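Local coordinates for putative cellulase CEL6 (Mycobacterium tuberculosis, PDB 1UP3), which probably hydrolyses internal beta-1,4-glycosidic bonds of cellulose, as an endoglucanase of glycoside hydrolase family 6, at residues P4-S16 and Y60-V72; I216-D228 and N235-T247. All coordinates share one frame; numbering follows the deposited sequence.

Contact 1. Residues P4-S16 and Y60-V72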
loop_
_atom_site.group_PDB
_atom_site.type_symbol
_atom_site.label_atom_id
_atom_site.label_comp_id
_atom_site.label_asym_id
_atom_site.label_seq_id
_atom_site.Cartn_x
_atom_site.Cartn_y
_atom_site.Cartn_z
ATOM N N PRO A 4 4.874 -11.857 11.588
ATOM C CA PRO A 4 5.390 -10.648 12.243
ATOM C C PRO A 4 4.309 -9.597 12.557
ATOM O O PRO A 4 4.540 -8.640 13.288
ATOM C CB PRO A 4 6.400 -10.103 11.211
ATOM C CG PRO A 4 5.900 -10.566 9.896
ATOM C CD PRO A 4 5.301 -11.932 10.165
ATOM N N LEU A 5 3.115 -9.773 12.017
ATOM C CA LEU A 5 2.060 -8.774 12.140
ATOM C C LEU A 5 1.069 -9.098 13.251
ATOM O O LEU A 5 0.150 -8.331 13.496
ATOM C CB LEU A 5 1.282 -8.639 10.826
ATOM C CG LEU A 5 2.124 -8.329 9.593
ATOM C CD1 LEU A 5 1.231 -7.987 8.398
ATOM C CD2 LEU A 5 3.076 -7.181 9.854
ATOM N N ALA A 6 1.235 -10.255 13.901
ATOM C CA ALA A 6 0.304 -10.683 14.933
ATOM C C ALA A 6 0.827 -10.103 16.258
ATOM O O ALA A 6 1.949 -9.654 16.339
ATOM C CB ALA A 6 0.204 -12.193 14.951
ATOM N N GLY A 7 0.029 -10.035 17.293
ATOM C CA GLY A 7 0.652 -9.551 18.532
ATOM C C GLY A 7 0.599 -8.066 18.869
ATOM O O GLY A 7 0.702 -7.748 20.053
ATOM N N LYS A 8 0.404 -7.147 17.914
ATOM C CA LYS A 8 -0.143 -5.854 18.350
ATOM C C LYS A 8 -1.026 -5.185 17.353
ATOM O O LYS A 8 -0.963 -5.505 16.161
ATOM C CB LYS A 8 0.950 -4.929 18.822
ATOM C CG LYS A 8 1.915 -4.594 17.795
ATOM C CD LYS A 8 3.192 -4.006 18.421
ATOM C CE LYS A 8 4.304 -3.939 17.424
ATOM N NZ LYS A 8 4.716 -5.336 17.028
ATOM N N PRO A 9 -1.873 -4.276 17.810
ATOM C CA PRO A 9 -2.781 -3.652 16.873
ATOM C C PRO A 9 -2.034 -2.796 15.866
ATOM O O PRO A 9 -0.939 -2.334 16.148
ATOM C CB PRO A 9 -3.695 -2.796 17.746
ATOM C CG PRO A 9 -2.919 -2.543 18.983
ATOM C CD PRO A 9 -2.045 -3.767 19.190
ATOM N N PHE A 10 -2.643 -2.604 14.698
ATOM C CA PHE A 10 -2.103 -1.688 13.718
ATOM C C PHE A 10 -2.367 -0.241 14.171
ATOM O O PHE A 10 -3.405 0.080 14.762
ATOM C CB PHE A 10 -2.691 -1.973 12.332
ATOM C CG PHE A 10 -2.382 -3.364 11.836
ATOM C CD1 PHE A 10 -1.092 -3.721 11.548
ATOM C CD2 PHE A 10 -3.395 -4.308 11.702
ATOM C CE1 PHE A 10 -0.776 -4.991 11.112
ATOM C CE2 PHE A 10 -3.082 -5.619 11.288
ATOM C CZ PHE A 10 -1.788 -5.949 11.006
ATOM N N TYR A 11 -1.420 0.636 13.869
ATOM C CA TYR A 11 -1.487 2.034 14.315
ATOM C C TYR A 11 -2.539 2.856 13.594
ATOM O O TYR A 11 -2.572 2.876 12.369
ATOM C CB TYR A 11 -0.129 2.663 14.106
ATOM C CG TYR A 11 0.035 4.103 14.572
ATOM C CD1 TYR A 11 -0.260 4.481 15.861
ATOM C CD2 TYR A 11 0.555 5.059 13.718
ATOM C CE1 TYR A 11 -0.062 5.819 16.284
ATOM C CE2 TYR A 11 0.731 6.347 14.118
ATOM C CZ TYR A 11 0.418 6.729 15.404
ATOM O OH TYR A 11 0.602 8.048 15.785
ATOM N N VAL A 12 -3.377 3.536 14.375
ATOM C CA VAL A 12 -4.329 4.493 13.850
ATOM C C VAL A 12 -3.652 5.877 13.849
ATOM O O VAL A 12 -3.302 6.410 14.919
ATOM C CB VAL A 12 -5.569 4.500 14.669
ATOM C CG1 VAL A 12 -6.527 5.597 14.162
ATOM C CG2 VAL A 12 -6.240 3.124 14.640
ATOM N N ASP A 13 -3.490 6.453 12.664
ATOM C CA ASP A 13 -2.878 7.772 12.477
ATOM C C ASP A 13 -3.827 8.835 13.053
ATOM O O ASP A 13 -4.935 9.034 12.526
ATOM C CB ASP A 13 -2.679 7.999 10.985
ATOM C CG ASP A 13 -2.014 9.324 10.664
ATOM O OD1 ASP A 13 -1.857 10.167 11.584
ATOM O OD2 ASP A 13 -1.738 9.614 9.465
ATOM N N PRO A 14 -3.445 9.508 14.134
ATOM C CA PRO A 14 -4.357 10.474 14.770
ATOM C C PRO A 14 -4.506 11.790 13.988
ATOM O O PRO A 14 -5.341 12.609 14.376
ATOM C CB PRO A 14 -3.686 10.730 16.135
ATOM C CG PRO A 14 -2.271 10.547 15.850
ATOM C CD PRO A 14 -2.149 9.421 14.838
ATOM N N ALA A 15 -3.736 11.961 12.926
ATOM C CA ALA A 15 -3.750 13.195 12.099
ATOM C C ALA A 15 -4.059 12.928 10.634
ATOM O O ALA A 15 -3.690 13.700 9.751
ATOM C CB ALA A 15 -2.402 13.898 12.240
ATOM N N SER A 16 -4.743 11.821 10.344
ATOM C CA SER A 16 -5.133 11.531 8.977
ATOM C C SER A 16 -6.144 12.570 8.520
ATOM O O SER A 16 -6.818 13.171 9.336
ATOM C CB SER A 16 -5.768 10.150 8.843
ATOM O OG SER A 16 -6.964 10.045 9.615
ATOM N N TYR A 60 7.247 8.786 12.994
ATOM C CA TYR A 60 6.034 7.974 12.823
ATOM C C TYR A 60 6.173 6.609 13.510
ATOM O O TYR A 60 5.247 6.172 14.242
ATOM C CB TYR A 60 5.717 7.806 11.330
ATOM C CG TYR A 60 4.306 7.299 11.091
ATOM C CD1 TYR A 60 3.236 8.191 10.976
ATOM C CD2 TYR A 60 4.051 5.969 10.885
ATOM C CE1 TYR A 60 1.963 7.742 10.742
ATOM C CE2 TYR A 60 2.756 5.514 10.640
ATOM C CZ TYR A 60 1.732 6.408 10.583
ATOM O OH TYR A 60 0.435 5.987 10.308
ATOM N N THR A 61 7.308 5.954 13.326
ATOM C CA THR A 61 7.504 4.629 13.928
ATOM C C THR A 61 7.613 4.744 15.457
ATOM O O THR A 61 7.138 3.900 16.212
ATOM C CB THR A 61 8.680 3.860 13.355
ATOM O OG1 THR A 61 9.896 4.555 13.564
ATOM C CG2 THR A 61 8.560 3.703 11.851
ATOM N N GLY A 62 8.226 5.818 15.914
ATOM C CA GLY A 62 8.319 6.076 17.340
ATOM C C GLY A 62 6.964 6.382 17.968
ATOM O O GLY A 62 6.691 5.947 19.101
ATOM N N ALA A 63 6.097 7.112 17.253
ATOM C CA ALA A 63 4.751 7.381 17.739
ATOM C C ALA A 63 3.933 6.101 17.822
ATOM O O ALA A 63 3.190 5.884 18.778
ATOM C CB ALA A 63 4.038 8.393 16.852
ATOM N N ALA A 64 4.102 5.242 16.829
ATOM C CA ALA A 64 3.382 3.981 16.821
ATOM C C ALA A 64 3.825 3.121 18.000
ATOM O O ALA A 64 2.996 2.560 18.717
ATOM C CB ALA A 64 3.593 3.281 15.504
ATOM N N GLN A 65 5.118 3.071 18.234
ATOM C CA GLN A 65 5.676 2.331 19.385
ATOM C C GLN A 65 5.143 2.867 20.696
ATOM O O GLN A 65 4.823 2.075 21.608
ATOM C CB GLN A 65 7.185 2.376 19.391
ATOM C CG GLN A 65 7.843 1.646 20.532
ATOM C CD GLN A 65 9.306 1.429 20.283
ATOM O OE1 GLN A 65 10.047 2.397 20.217
ATOM N NE2 GLN A 65 9.716 0.174 20.084
ATOM N N ALA A 66 5.034 4.180 20.795
ATOM C CA ALA A 66 4.464 4.810 22.010
ATOM C C ALA A 66 3.004 4.457 22.235
ATOM O O ALA A 66 2.501 4.584 23.361
ATOM C CB ALA A 66 4.670 6.326 21.960
ATOM N N ALA A 67 2.283 4.128 21.142
ATOM C CA ALA A 67 0.896 3.668 21.194
ATOM C C ALA A 67 0.749 2.157 21.317
ATOM O O ALA A 67 -0.363 1.662 21.338
ATOM C CB ALA A 67 0.142 4.171 19.955
ATOM N N GLY A 68 1.858 1.434 21.433
ATOM C CA GLY A 68 1.846 -0.017 21.511
ATOM C C GLY A 68 1.342 -0.682 20.247
ATOM O O GLY A 68 0.699 -1.729 20.309
ATOM N N ALA A 69 1.666 -0.082 19.101
ATOM C CA ALA A 69 1.061 -0.457 17.836
ATOM C C ALA A 69 2.067 -0.606 16.698
ATOM O O ALA A 69 3.156 -0.007 16.735
ATOM C CB ALA A 69 0.007 0.586 17.418
ATOM N N MET A 70 1.683 -1.371 15.665
ATOM C CA MET A 70 2.512 -1.594 14.478
ATOM C C MET A 70 2.193 -0.538 13.411
ATOM O O MET A 70 1.081 -0.506 12.916
ATOM C CB MET A 70 2.247 -2.994 13.890
ATOM C CG MET A 70 2.947 -3.288 12.581
ATOM S SD MET A 70 4.697 -3.285 12.636
ATOM C CE MET A 70 5.051 -4.851 13.285
ATOM N N PRO A 71 3.178 0.286 13.053
ATOM C CA PRO A 71 2.975 1.259 11.974
ATOM C C PRO A 71 3.064 0.564 10.626
ATOM O O PRO A 71 3.863 -0.343 10.465
ATOM C CB PRO A 71 4.124 2.235 12.167
ATOM C CG PRO A 71 5.177 1.423 12.704
ATOM C CD PRO A 71 4.549 0.364 13.588
ATOM N N VAL A 72 2.287 1.046 9.674
ATOM C CA VAL A 72 2.337 0.566 8.282
ATOM C C VAL A 72 2.655 1.767 7.413
ATOM O O VAL A 72 1.943 2.805 7.470
ATOM C CB VAL A 72 1.006 -0.066 7.822
ATOM C CG1 VAL A 72 1.162 -0.651 6.458
ATOM C CG2 VAL A 72 0.491 -1.141 8.837
#

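Contact 2. Residues I216-D228 and N235-T247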
loop_
_atom_site.group_PDB
_atom_site.type_symbol
_atom_site.label_atom_id
_atom_site.label_comp_id
_atom_site.label_asym_id
_atom_site.label_seq_id
_atom_site.Cartn_x
_atom_site.Cartn_y
_atom_site.Cartn_z
ATOM N N ILE A 216 -3.204 -8.413 1.882
ATOM C CA ILE A 216 -4.220 -7.992 0.937
ATOM C C ILE A 216 -4.797 -6.642 1.465
ATOM O O ILE A 216 -5.224 -6.567 2.625
ATOM C CB ILE A 216 -5.340 -9.028 0.787
ATOM C CG1 ILE A 216 -4.798 -10.365 0.252
ATOM C CG2 ILE A 216 -6.407 -8.509 -0.158
ATOM C CD1 ILE A 216 -5.770 -11.537 0.410
ATOM N N ASP A 217 -4.905 -5.667 0.567
ATOM C CA ASP A 217 -5.580 -4.365 0.798
ATOM C C ASP A 217 -7.077 -4.647 0.690
ATOM O O ASP A 217 -7.602 -4.914 -0.395
ATOM C CB ASP A 217 -5.163 -3.329 -0.229
ATOM C CG ASP A 217 -5.565 -1.955 0.115
ATOM O OD1 ASP A 217 -6.351 -1.778 1.081
ATOM O OD2 ASP A 217 -5.117 -0.953 -0.502
ATOM N N THR A 218 -7.759 -4.574 1.827
ATOM C CA THR A 218 -9.200 -4.738 1.913
ATOM C C THR A 218 -9.949 -3.430 2.174
ATOM O O THR A 218 -11.141 -3.417 2.552
ATOM C CB THR A 218 -9.551 -5.761 3.014
ATOM O OG1 THR A 218 -9.002 -5.328 4.272
ATOM C CG2 THR A 218 -8.969 -7.162 2.679
ATOM N N SER A 219 -9.272 -2.308 1.940
ATOM C CA SER A 219 -9.862 -1.001 2.168
ATOM C C SER A 219 -11.187 -0.738 1.439
ATOM O O SER A 219 -12.101 -0.075 1.995
ATOM C CB SER A 219 -8.861 0.083 1.815
ATOM O OG SER A 219 -8.389 -0.042 0.470
ATOM N N ARG A 220 -11.312 -1.247 0.217
ATOM C CA ARG A 220 -12.428 -0.875 -0.646
ATOM C C ARG A 220 -13.055 -2.049 -1.371
ATOM O O ARG A 220 -13.681 -1.846 -2.419
ATOM C CB ARG A 220 -11.994 0.192 -1.642
ATOM C CG ARG A 220 -11.509 1.506 -0.946
ATOM C CD ARG A 220 -11.302 2.681 -1.905
ATOM N NE ARG A 220 -10.215 2.423 -2.857
ATOM C CZ ARG A 220 -9.929 3.212 -3.852
ATOM N NH1 ARG A 220 -10.627 4.343 -4.030
ATOM N NH2 ARG A 220 -8.908 2.913 -4.642
ATOM N N ASN A 221 -12.867 -3.274 -0.868
ATOM C CA ASN A 221 -13.274 -4.490 -1.603
ATOM C C ASN A 221 -14.477 -5.244 -1.063
ATOM O O ASN A 221 -14.719 -6.408 -1.433
ATOM C CB ASN A 221 -12.079 -5.427 -1.817
ATOM C CG ASN A 221 -11.740 -6.241 -0.581
ATOM O OD1 ASN A 221 -12.165 -5.906 0.542
ATOM N ND2 ASN A 221 -10.990 -7.334 -0.765
ATOM N N GLY A 222 -15.259 -4.598 -0.201
ATOM C CA GLY A 222 -16.406 -5.248 0.419
ATOM C C GLY A 222 -17.508 -5.619 -0.536
ATOM O O GLY A 222 -18.319 -6.500 -0.202
ATOM N N ALA A 223 -17.571 -4.978 -1.713
ATOM C CA ALA A 223 -18.600 -5.287 -2.708
ATOM C C ALA A 223 -17.945 -5.784 -3.998
ATOM O O ALA A 223 -18.563 -5.824 -5.063
ATOM C CB ALA A 223 -19.474 -4.050 -2.989
ATOM N N GLY A 224 -16.656 -6.152 -3.909
ATOM C CA GLY A 224 -15.933 -6.545 -5.094
ATOM C C GLY A 224 -15.730 -5.387 -6.061
ATOM O O GLY A 224 -15.932 -4.207 -5.713
ATOM N N PRO A 225 -15.270 -5.703 -7.259
ATOM C CA PRO A 225 -14.933 -4.692 -8.267
ATOM C C PRO A 225 -16.153 -4.193 -9.080
ATOM O O PRO A 225 -17.176 -4.879 -9.188
ATOM C CB PRO A 225 -13.945 -5.436 -9.144
ATOM C CG PRO A 225 -14.462 -6.829 -9.140
ATOM C CD PRO A 225 -14.950 -7.059 -7.717
ATOM N N ALA A 226 -16.048 -2.987 -9.609
ATOM C CA ALA A 226 -17.007 -2.463 -10.576
ATOM C C ALA A 226 -16.910 -3.288 -11.855
ATOM O O ALA A 226 -15.931 -3.978 -12.083
ATOM C CB ALA A 226 -16.722 -0.953 -10.850
ATOM N N PRO A 227 -17.945 -3.274 -12.687
ATOM C CA PRO A 227 -17.912 -4.044 -13.936
ATOM C C PRO A 227 -16.705 -3.703 -14.799
ATOM O O PRO A 227 -16.283 -2.543 -14.838
ATOM C CB PRO A 227 -19.215 -3.644 -14.610
ATOM C CG PRO A 227 -20.108 -3.348 -13.493
ATOM C CD PRO A 227 -19.235 -2.602 -12.489
ATOM N N ASP A 228 -16.122 -4.745 -15.375
ATOM C CA ASP A 228 -15.010 -4.687 -16.305
ATOM C C ASP A 228 -15.178 -3.557 -17.329
ATOM O O ASP A 228 -16.055 -3.603 -18.215
ATOM C CB ASP A 228 -14.928 -6.045 -17.010
ATOM C CG ASP A 228 -13.547 -6.374 -17.504
ATOM O OD1 ASP A 228 -12.672 -5.480 -17.505
ATOM O OD2 ASP A 228 -13.258 -7.527 -17.914
ATOM N N ASN A 235 -11.752 5.910 -9.062
ATOM C CA ASN A 235 -12.937 6.397 -8.331
ATOM C C ASN A 235 -14.274 5.760 -8.763
ATOM O O ASN A 235 -15.237 6.488 -9.030
ATOM C CB ASN A 235 -13.063 7.915 -8.470
ATOM C CG ASN A 235 -11.898 8.682 -7.842
ATOM O OD1 ASN A 235 -11.340 8.246 -6.829
ATOM N ND2 ASN A 235 -11.536 9.841 -8.422
ATOM N N PRO A 236 -14.384 4.435 -8.811
ATOM C CA PRO A 236 -15.681 3.819 -9.143
ATOM C C PRO A 236 -16.739 4.063 -8.081
ATOM O O PRO A 236 -16.464 4.146 -6.906
ATOM C CB PRO A 236 -15.366 2.340 -9.226
ATOM C CG PRO A 236 -14.163 2.187 -8.286
ATOM C CD PRO A 236 -13.358 3.434 -8.479
ATOM N N SER A 237 -17.983 4.144 -8.532
ATOM C CA SER A 237 -19.083 4.171 -7.593
ATOM C C SER A 237 -19.497 2.747 -7.210
ATOM O O SER A 237 -19.073 1.753 -7.811
ATOM C CB SER A 237 -20.249 4.959 -8.185
ATOM O OG SER A 237 -20.747 4.277 -9.313
ATOM N N GLY A 238 -20.326 2.662 -6.171
ATOM C CA GLY A 238 -20.912 1.409 -5.713
ATOM C C GLY A 238 -19.987 0.437 -4.986
ATOM O O GLY A 238 -20.333 -0.735 -4.783
ATOM N N ARG A 239 -18.790 0.899 -4.628
ATOM C CA ARG A 239 -17.826 0.084 -3.886
ATOM C C ARG A 239 -18.055 0.259 -2.386
ATOM O O ARG A 239 -18.588 1.261 -1.951
ATOM C CB ARG A 239 -16.381 0.466 -4.238
ATOM C CG ARG A 239 -16.028 0.399 -5.729
ATOM C CD ARG A 239 -16.423 -0.875 -6.451
ATOM N NE ARG A 239 -17.711 -0.744 -7.092
ATOM C CZ ARG A 239 -18.598 -1.724 -7.281
ATOM N NH1 ARG A 239 -18.438 -2.957 -6.822
ATOM N NH2 ARG A 239 -19.706 -1.437 -7.926
ATOM N N ALA A 240 -17.548 -0.674 -1.587
ATOM C CA ALA A 240 -17.778 -0.664 -0.150
ATOM C C ALA A 240 -16.485 -0.934 0.568
ATOM O O ALA A 240 -15.654 -1.688 0.066
ATOM C CB ALA A 240 -18.797 -1.739 0.189
ATOM N N LEU A 241 -16.337 -0.362 1.756
ATOM C CA LEU A 241 -15.264 -0.770 2.653
ATOM C C LEU A 241 -15.289 -2.284 2.794
ATOM O O LEU A 241 -16.387 -2.912 2.905
ATOM C CB LEU A 241 -15.473 -0.177 4.034
ATOM C CG LEU A 241 -15.555 1.333 4.142
ATOM C CD1 LEU A 241 -15.899 1.669 5.590
ATOM C CD2 LEU A 241 -14.273 1.999 3.703
ATOM N N GLY A 242 -14.083 -2.867 2.821
ATOM C CA GLY A 242 -13.914 -4.283 3.086
ATOM C C GLY A 242 -13.577 -4.568 4.538
ATOM O O GLY A 242 -13.687 -3.689 5.419
ATOM N N ALA A 243 -13.209 -5.814 4.816
ATOM C CA ALA A 243 -12.856 -6.246 6.171
ATOM C C ALA A 243 -11.882 -5.332 6.841
ATOM O O ALA A 243 -10.902 -4.965 6.237
ATOM C CB ALA A 243 -12.219 -7.637 6.115
ATOM N N PRO A 244 -12.123 -4.932 8.093
ATOM C CA PRO A 244 -11.142 -4.151 8.810
ATOM C C PRO A 244 -9.833 -4.910 9.001
ATOM O O PRO A 244 -9.828 -6.166 8.981
ATOM C CB PRO A 244 -11.808 -3.819 10.153
ATOM C CG PRO A 244 -13.272 -4.083 9.947
ATOM C CD PRO A 244 -13.403 -5.058 8.829
ATOM N N PRO A 245 -8.744 -4.174 9.132
ATOM C CA PRO A 245 -7.425 -4.807 9.256
ATOM C C PRO A 245 -7.381 -5.856 10.360
ATOM O O PRO A 245 -7.901 -5.657 11.471
ATOM C CB PRO A 245 -6.481 -3.622 9.494
ATOM C CG PRO A 245 -7.192 -2.472 8.850
ATOM C CD PRO A 245 -8.635 -2.705 9.071
ATOM N N THR A 246 -6.740 -6.978 10.040
ATOM C CA THR A 246 -6.710 -8.156 10.914
ATOM C C THR A 246 -5.662 -9.157 10.471
ATOM O O THR A 246 -5.319 -9.229 9.295
ATOM C CB THR A 246 -8.099 -8.832 10.985
ATOM O OG1 THR A 246 -8.082 -9.913 11.942
ATOM C CG2 THR A 246 -8.521 -9.475 9.660
ATOM N N THR A 247 -5.186 -9.976 11.407
ATOM C CA THR A 247 -4.368 -11.130 11.047
ATOM C C THR A 247 -5.182 -12.425 11.013
ATOM O O THR A 247 -4.629 -13.477 10.683
ATOM C CB THR A 247 -3.159 -11.317 11.976
ATOM O OG1 THR A 247 -3.624 -11.436 13.334
ATOM C CG2 THR A 247 -2.244 -10.108 11.913
HETATM O O HOH W 1 -16.094 -2.919 -3.148
HETATM O O HOH W 2 -13.262 -7.548 2.433
#

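Contact 1. Residues P4-S16 and Y60-V72
Phe10 and Met70 form a single parallel beta bridge, which ties the N-terminal chain to the loop running from helix 50-66 into strand 72-75 of the family 6 alpha/beta barrel. Met70 supplies both bonds: its N donates to Pro9 O at 2.8 Å and its O accepts from Tyr11 N at 2.9 Å. A Schellman motif at Gly68 ends the helix and turns the chain into the bridge.

Tyr11 shows how one aromatic side chain can join a loop to a helix. Its CB rests against Ala69 CB and Met70 O. With CG anti to the backbone N (chi1 -177°), the ring is carried over the last turns of the helix. CG lies 3.8 Å from Ala64 CB, and Ala64 CA sits over the same face in a CH-pi contact. CE1 meets Ala67 CB obliquely on one flank, while on the other CD2 and CE2 press edge-first onto the face of Tyr60, with planes 81° apart and CD2 3.6 Å from Tyr60 CZ. At the tip, OH touches Ala63 CB and is hydrogen-bonded to a bound polyether, probably from the crystallisation liquor. Tyr60 stacks in turn on Tyr42, and its OH lies 3.8 Å from Asp13 CB; Asp13 itself is salt-bridged to Arg262.

Beyond the bridge, the aliphatic part of Lys8 runs across Met70 at about a right angle, and Lys8 CB lies 3.5 Å from Gly68 O. Met70, bent at chi2 and chi3, brings its CE to 3.8 Å from both Lys8 NZ and Pro4 O.

Contact 2. Residues I216-D228 and N235-T247
The guanidinium of Arg239 lies flat against the chain at Pro225 and Ala226, with Ala226 N 3.5 Å above the plane on one face. Its edge is taken up by carbonyls: NH1 donates to Gly224 O at 3.0 Å, nearly in the guanidinium plane, whereas NE and NH2 both grip Ser237 O side-on. Bends at chi2 and chi3 (94°) fold the arginine back into this position, and these three bonds should fix its rotation. Beside it, Ala226 CB packs on Pro236 CB.

Further along, Gly222 N donates to Ala240 O at 2.9 Å. Here Gly222 CA and Gly242 CA meet at 3.8 Å, with no side chain to intervene. One water accepts from Ala223 N and Ala240 N and lies close to Arg220 O and Gly224 O. A second joins Asn221 OD1 to Ala243 N, while Asn221 ND2 bonds to Tyr193 O. Thr218 OG1 completes the seam with a 2.8 Å bond to Ala243 O.

This paired loop follows strand 213-217, and the side chain of Arg220, salt-bridged to Asp267, comes within about 7 Å of a bound glucose. Leu241 and Arg239 pack on Leu288 of helix 282-291, while Thr218 and Ala243 lean on Tyr257 of strand 254-258.

Overall arrangement
Contact 1 closes before contact 2 opens along the chain, and their centres lie about 23 Å apart. Both lie at strands of one seven-stranded parallel sheet: contact 1 leads into strand 72-75, second in order, whereas contact 2 leaves the end of strand 213-217, sixth, on its way to 254-258. Residues 4-16 bring the two regions together, since Leu5 and Phe10 reach strand 254-258. The contacts also touch directly, Phe10 CD2 packing on Pro245 CB at 3.9 Å and Leu5 O on Thr247 CG2. Phe10 thus touches both Val72, at the start of the second strand, and Leu258 of the last.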